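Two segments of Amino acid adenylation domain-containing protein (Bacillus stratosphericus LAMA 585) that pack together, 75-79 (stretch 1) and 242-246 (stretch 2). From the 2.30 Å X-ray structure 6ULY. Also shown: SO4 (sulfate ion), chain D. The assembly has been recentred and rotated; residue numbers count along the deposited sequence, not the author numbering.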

# COMPACT_ATOMS: atom_id res chain seq x y z
N PHE A 75 -24.87 5.06 -6.55
CA PHE A 75 -25.80 5.87 -7.32
C PHE A 75 -25.22 6.25 -8.67
O PHE A 75 -24.01 6.47 -8.80
N SER A 76 -26.10 6.31 -9.67
CA SER A 76 -25.83 6.99 -10.92
C SER A 76 -26.60 8.29 -11.06
O SER A 76 -26.21 9.14 -11.86
N SER A 77 -27.66 8.48 -10.28
CA SER A 77 -28.50 9.67 -10.36
C SER A 77 -28.12 10.65 -9.26
O SER A 77 -28.14 10.30 -8.07
N ASN A 78 -27.79 11.88 -9.65
CA ASN A 78 -27.56 12.94 -8.67
C ASN A 78 -28.79 13.18 -7.82
O ASN A 78 -28.70 13.35 -6.60
N HIS A 79 -29.97 13.22 -8.45
CA HIS A 79 -31.21 13.47 -7.72
C HIS A 79 -31.40 12.45 -6.60
O HIS A 79 -31.66 12.81 -5.45
N ILE A 242 -26.62 23.78 -9.61
CA ILE A 242 -27.01 22.93 -10.73
C ILE A 242 -26.08 21.73 -10.77
O ILE A 242 -24.85 21.88 -10.77
N ARG A 243 -26.66 20.54 -10.81
CA ARG A 243 -25.93 19.29 -10.85
C ARG A 243 -26.04 18.67 -12.23
O ARG A 243 -27.14 18.56 -12.79
N ALA A 244 -24.89 18.28 -12.80
CA ALA A 244 -24.83 17.53 -14.04
C ALA A 244 -24.16 16.19 -13.79
O ALA A 244 -23.42 16.01 -12.82
N ARG A 245 -24.43 15.24 -14.68
CA ARG A 245 -23.81 13.93 -14.58
C ARG A 245 -22.38 13.99 -15.10
O ARG A 245 -22.10 14.60 -16.14
N THR A 246 -21.47 13.35 -14.36
CA THR A 246 -20.07 13.32 -14.77
C THR A 246 -19.91 12.70 -16.15
O THR A 246 -19.14 13.20 -16.98

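The two segments lie far apart in the chain and meet through a small, mostly polar contact that buries 259 Å² in total. A sulfate ion, probably from the crystallisation liquor, binds beside it and is held by both segments.

Phe75 does not take part. Its side chain, with chi1 m, is out of reach of the other stretch.

Ser76 is the first residue to touch. Its CB points sideways and chi1 is p. The closest approach is from its backbone: Ser76 O lies 3.2 Å from Arg245 NH1, over one face of the guanidinium. The N-H groups of a guanidinium lie in its plane, so the angle is poor and this is not a hydrogen bond. Ser76 OG is 3.9 Å from Arg245 NH1 and finds its hydrogen bond elsewhere in the structure.

Ser77 points away overall, with chi1 t, yet its CB still lies 3.7 Å from Arg245 NH2. Ser77 CA sits over the same guanidinium face as Ser76 O. Ser77 is the N-cap of the helix that begins at Asn78, and its side chain caps a backbone N just past the stretch. Its hydroxyl also donates to the sulfate, with Ser77 OG 2.5 Å from SO4 O1.

Asn78 is the centre of the contact. It is buried, points toward stretch 2 with chi1 m, and has the largest covered area, 92 Å². Its amide uses both ends. Asn78 ND2 donates to the backbone at Ala244 O (3.0 Å), while Asn78 OD1 accepts from Arg243 NH2 (3.3 Å). Both bonds are weak, with N-H...acceptor angles of 138° and 132°. Arg243 also points toward stretch 1. Its first three chi angles are all m, and this folded chain brings the guanidinium to the amide oxygen. The CB of Ala244 points away; its part in the contact is the carbonyl oxygen.

At the start of the helix, backbone amides are free to bind an anion. Asn78 N donates to SO4 O2 (3.0 Å) and His79 N to SO4 O3 (2.8 Å). The CB of His79 points sideways, with chi1 t; the end of its side chain leads away, and it makes no contact with stretch 2.

Arg245 supplies the sulfate's ligands from stretch 2. Its CB points sideways, but the end of the side chain comes nearer to stretch 1, with chi1 m, chi2 at -144° between wells and chi3 t. Arg245 NE donates to SO4 O2 and Arg245 NH2 to SO4 O1, both at 3.0 Å. The ion thus bridges the two segments. Ile242 and Thr246 make no contact.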

# COMPACT_ATOMS: atom_id res chain seq x y z
CB PHE A 75 -26.18 7.15 -6.56
CG PHE A 75 -27.08 6.91 -5.39
CD1 PHE A 75 -28.43 6.66 -5.58
CD2 PHE A 75 -26.58 6.92 -4.10
CE1 PHE A 75 -29.27 6.43 -4.51
CE2 PHE A 75 -27.41 6.68 -3.02
CZ PHE A 75 -28.75 6.44 -3.22
CB SER A 76 -26.19 6.08 -12.11
OG SER A 76 -27.56 5.73 -12.08
CB SER A 77 -29.98 9.30 -10.24
OG SER A 77 -30.73 10.42 -9.83
CB ASN A 78 -27.13 14.23 -9.38
CG ASN A 78 -25.74 14.15 -9.95
OD1 ASN A 78 -24.85 13.53 -9.36
ND2 ASN A 78 -25.53 14.77 -11.10
CB HIS A 79 -32.40 13.45 -8.68
CG HIS A 79 -33.72 13.55 -8.00
ND1 HIS A 79 -34.34 14.76 -7.73
CD2 HIS A 79 -34.56 12.60 -7.53
CE1 HIS A 79 -35.49 14.54 -7.13
NE2 HIS A 79 -35.65 13.24 -6.99
CB ILE A 242 -26.97 23.71 -12.06
CG1 ILE A 242 -28.07 24.78 -12.08
CG2 ILE A 242 -27.13 22.77 -13.25
CD1 ILE A 242 -27.56 26.18 -11.83
CB ARG A 243 -26.46 18.32 -9.79
CG ARG A 243 -25.99 18.62 -8.36
CD ARG A 243 -24.48 18.43 -8.19
NE ARG A 243 -23.99 17.23 -8.87
CZ ARG A 243 -22.73 16.80 -8.82
NH1 ARG A 243 -21.81 17.46 -8.11
NH2 ARG A 243 -22.39 15.70 -9.48
CB ALA A 244 -24.08 18.31 -15.12
CB ARG A 245 -24.61 12.89 -15.36
CG ARG A 245 -25.99 12.62 -14.78
CD ARG A 245 -26.38 11.16 -14.91
NE ARG A 245 -27.73 10.90 -14.42
CZ ARG A 245 -28.29 9.70 -14.36
NH1 ARG A 245 -27.62 8.62 -14.74
NH2 ARG A 245 -29.53 9.56 -13.90
CB THR A 246 -19.25 12.53 -13.75
OG1 THR A 246 -19.58 12.98 -12.42
CG2 THR A 246 -17.76 12.71 -14.00
S SO4 D . -30.12 12.93 -12.24
O1 SO4 D . -30.69 11.62 -12.03
O2 SO4 D . -28.69 12.85 -12.37
O3 SO4 D . -30.44 13.77 -11.11
O4 SO4 D . -30.66 13.53 -13.42